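Local coordinates for adenosine 5'-monophosphoramidase HNT1 (Candida albicans, PDB 6IQ1), which probably hydrolyses adenosine 5'-monophosphoramidates to AMP as a homodimeric, zinc-containing member of the histidine triad (HINT) family, at residues D[42-47]-D[65-70]. Numbering follows the deposited sequence.
Sequences VLIIPK and LPVVKK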
ATOM      1  N   VAL D  42      -9.357  -0.359  -8.512  1.00 31.85           N
ATOM      2  CA  VAL D  42      -8.413  -0.940  -9.458  1.00 31.29           C
ATOM      3  C   VAL D  42      -7.497  -1.880  -8.701  1.00 30.33           C
ATOM      4  O   VAL D  42      -7.209  -1.660  -7.522  1.00 32.42           O
ATOM      5  CB  VAL D  42      -7.610   0.160 -10.183  1.00 30.70           C
ATOM      6  CG1 VAL D  42      -6.528  -0.438 -11.102  1.00 27.56           C
ATOM      7  CG2 VAL D  42      -8.554   1.055 -10.966  1.00 31.07           C
ATOM      8  N   LEU D  43      -7.078  -2.960  -9.366  1.00 31.31           N
ATOM      9  CA  LEU D  43      -6.036  -3.847  -8.864  1.00 30.31           C
ATOM     10  C   LEU D  43      -4.776  -3.630  -9.681  1.00 30.12           C
ATOM     11  O   LEU D  43      -4.849  -3.363 -10.879  1.00 27.92           O
ATOM     12  CB  LEU D  43      -6.430  -5.322  -8.945  1.00 29.56           C
ATOM     13  CG  LEU D  43      -7.731  -5.700  -8.254  1.00 35.61           C
ATOM     14  CD1 LEU D  43      -8.134  -7.086  -8.676  1.00 31.93           C
ATOM     15  CD2 LEU D  43      -7.600  -5.589  -6.732  1.00 31.22           C
ATOM     16  N   ILE D  44      -3.624  -3.748  -9.021  1.00 27.69           N
ATOM     17  CA  ILE D  44      -2.324  -3.540  -9.648  1.00 28.51           C
ATOM     18  C   ILE D  44      -1.422  -4.673  -9.194  1.00 26.88           C
ATOM     19  O   ILE D  44      -1.188  -4.833  -7.990  1.00 29.44           O
ATOM     20  CB  ILE D  44      -1.695  -2.187  -9.276  1.00 28.53           C
ATOM     21  CG1 ILE D  44      -2.641  -1.026  -9.593  1.00 24.89           C
ATOM     22  CG2 ILE D  44      -0.355  -2.032  -9.967  1.00 29.76           C
ATOM     23  CD1 ILE D  44      -3.482  -0.577  -8.410  1.00 27.31           C
ATOM     24  N   ILE D  45      -0.930  -5.467 -10.139  1.00 28.40           N
ATOM     25  CA  ILE D  45      -0.200  -6.683  -9.783  1.00 27.91           C
ATOM     26  C   ILE D  45       1.139  -6.768 -10.512  1.00 30.11           C
ATOM     27  O   ILE D  45       1.260  -6.378 -11.686  1.00 29.40           O
ATOM     28  CB  ILE D  45      -1.056  -7.937 -10.051  1.00 32.27           C
ATOM     29  CG1 ILE D  45      -1.188  -8.214 -11.549  1.00 27.03           C
ATOM     30  CG2 ILE D  45      -2.454  -7.804  -9.402  1.00 28.28           C
ATOM     31  CD1 ILE D  45      -2.076  -9.410 -11.844  1.00 32.04           C
ATOM     32  N   PRO D  46       2.178  -7.251  -9.845  1.00 29.90           N
ATOM     33  CA  PRO D  46       3.384  -7.645 -10.572  1.00 30.58           C
ATOM     34  C   PRO D  46       3.091  -8.873 -11.423  1.00 32.10           C
ATOM     35  O   PRO D  46       2.236  -9.695 -11.086  1.00 32.73           O
ATOM     36  CB  PRO D  46       4.383  -7.961  -9.453  1.00 32.80           C
ATOM     37  CG  PRO D  46       3.524  -8.411  -8.314  1.00 35.01           C
ATOM     38  CD  PRO D  46       2.243  -7.597  -8.412  1.00 32.30           C
ATOM     39  N   LYS D  47       3.801  -8.991 -12.550  1.00 33.74           N
ATOM     40  CA  LYS D  47       3.603 -10.152 -13.416  1.00 36.80           C
ATOM     41  C   LYS D  47       4.262 -11.397 -12.838  1.00 39.42           C
ATOM     42  O   LYS D  47       3.767 -12.514 -13.036  1.00 51.40           O
ATOM     43  CB  LYS D  47       4.127  -9.863 -14.813  1.00 29.77           C
ATOM     44  CG  LYS D  47       3.140  -9.085 -15.676  1.00 32.55           C
ATOM     45  CD  LYS D  47       3.877  -8.304 -16.774  1.00 35.25           C
ATOM     46  CE  LYS D  47       2.903  -7.686 -17.766  1.00 34.65           C
ATOM     47  NZ  LYS D  47       3.571  -7.338 -19.061  1.00 33.01           N
ATOM     48  N   LEU D  65       4.348   1.317  -7.672  1.00 25.30           N
ATOM     49  CA  LEU D  65       3.827   2.624  -7.275  1.00 27.10           C
ATOM     50  C   LEU D  65       3.841   3.676  -8.396  1.00 27.82           C
ATOM     51  O   LEU D  65       2.903   4.493  -8.437  1.00 24.30           O
ATOM     52  CB  LEU D  65       4.586   3.121  -6.033  1.00 24.62           C
ATOM     53  CG  LEU D  65       4.349   2.228  -4.811  1.00 23.92           C
ATOM     54  CD1 LEU D  65       5.124   2.734  -3.608  1.00 20.25           C
ATOM     55  CD2 LEU D  65       2.844   2.088  -4.508  1.00 19.38           C
ATOM     56  N   PRO D  66       4.821   3.726  -9.308  1.00 28.15           N
ATOM     57  CA  PRO D  66       4.649   4.624 -10.460  1.00 29.88           C
ATOM     58  C   PRO D  66       3.441   4.270 -11.317  1.00 29.72           C
ATOM     59  O   PRO D  66       2.773   5.174 -11.841  1.00 29.11           O
ATOM     60  CB  PRO D  66       5.970   4.470 -11.216  1.00 25.63           C
ATOM     61  CG  PRO D  66       6.943   4.197 -10.142  1.00 25.62           C
ATOM     62  CD  PRO D  66       6.218   3.265  -9.207  1.00 26.63           C
ATOM     63  N   VAL D  67       3.101   2.989 -11.440  1.00 28.76           N
ATOM     64  CA  VAL D  67       1.866   2.655 -12.141  1.00 25.63           C
ATOM     65  C   VAL D  67       0.650   3.145 -11.356  1.00 28.42           C
ATOM     66  O   VAL D  67      -0.285   3.722 -11.935  1.00 28.43           O
ATOM     67  CB  VAL D  67       1.799   1.147 -12.417  1.00 25.91           C
ATOM     68  CG1 VAL D  67       0.409   0.767 -12.926  1.00 23.98           C
ATOM     69  CG2 VAL D  67       2.906   0.750 -13.394  1.00 21.66           C
ATOM     70  N   VAL D  68       0.632   2.921 -10.028  1.00 27.60           N
ATOM     71  CA  VAL D  68      -0.488   3.399  -9.214  1.00 27.08           C
ATOM     72  C   VAL D  68      -0.620   4.911  -9.353  1.00 28.07           C
ATOM     73  O   VAL D  68      -1.722   5.446  -9.503  1.00 28.53           O
ATOM     74  CB  VAL D  68      -0.326   2.976  -7.737  1.00 25.85           C
ATOM     75  CG1 VAL D  68      -1.495   3.476  -6.895  1.00 21.23           C
ATOM     76  CG2 VAL D  68      -0.201   1.469  -7.609  1.00 24.25           C
ATOM     77  N   LYS D  69       0.510   5.618  -9.353  1.00 29.37           N
ATOM     78  CA  LYS D  69       0.475   7.064  -9.531  1.00 30.51           C
ATOM     79  C   LYS D  69      -0.141   7.434 -10.872  1.00 30.84           C
ATOM     80  O   LYS D  69      -1.000   8.320 -10.948  1.00 32.97           O
ATOM     81  CB  LYS D  69       1.880   7.644  -9.423  1.00 26.96           C
ATOM     82  CG  LYS D  69       1.933   9.097  -9.779  1.00 26.40           C
ATOM     83  CD  LYS D  69       3.288   9.652  -9.447  1.00 31.00           C
ATOM     84  CE  LYS D  69       3.481  11.011 -10.042  1.00 29.84           C
ATOM     85  NZ  LYS D  69       4.932  11.207 -10.118  1.00 34.13           N
ATOM     86  N   LYS D  70       0.284   6.760 -11.942  1.00 28.12           N
ATOM     87  CA  LYS D  70      -0.308   7.023 -13.247  1.00 29.45           C
ATOM     88  C   LYS D  70      -1.814   6.727 -13.245  1.00 34.58           C
ATOM     89  O   LYS D  70      -2.598   7.460 -13.867  1.00 32.20           O
ATOM     90  CB  LYS D  70       0.428   6.217 -14.324  1.00 30.91           C
ATOM     91  CG  LYS D  70       0.253   6.792 -15.727  1.00 31.74           C
ATOM     92  CD  LYS D  70       0.950   5.947 -16.749  1.00 34.20           C
ATOM     93  CE  LYS D  70       0.573   6.341 -18.179  1.00 35.73           C
ATOM     94  NZ  LYS D  70       1.271   5.474 -19.164  1.00 39.30           N
TER
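Ile44 meets Val67 and Val68 through methyl and methylene carbons alone, and no hydrogen bond links 42-47 with 65-70. Two branches of the isoleucine divide the work. The ethyl arm lies against one methyl of Val68, with Ile44 CD1 3.9 Å and Ile44 CG1 4.0 Å from Val68 CG2, and the two side chains cross at about a right angle. The other branch, Ile44 CG2, reaches Val67 CG1 at 4.1 Å, where the side chains pass in opposite directions. In Ile44 a chi1 of -55° sets CG2 anti to the backbone N and CG1 anti to the carbonyl carbon, sending the branches to successive helix residues. With 7.2 Å between Ile44 CA and Val68 CA and 121 Å² buried in total, this is a small, fully buried apolar patch where helix packs on sheet. Strand pairing positions Ile44: its backbone is hydrogen-bonded to that of Phe107, a probable AMP-binding residue, while its side chain also touches Thr28, Ser30 and Leu71. Val68 also packs on Leu53 of the second subunit. Helix 58-74 packs on strand 42-46, itself held between antiparallel strands 28-32 and 107-112, and contributes to the dimer interface, where Lys69 salt-bridges Asp58 of the second subunit.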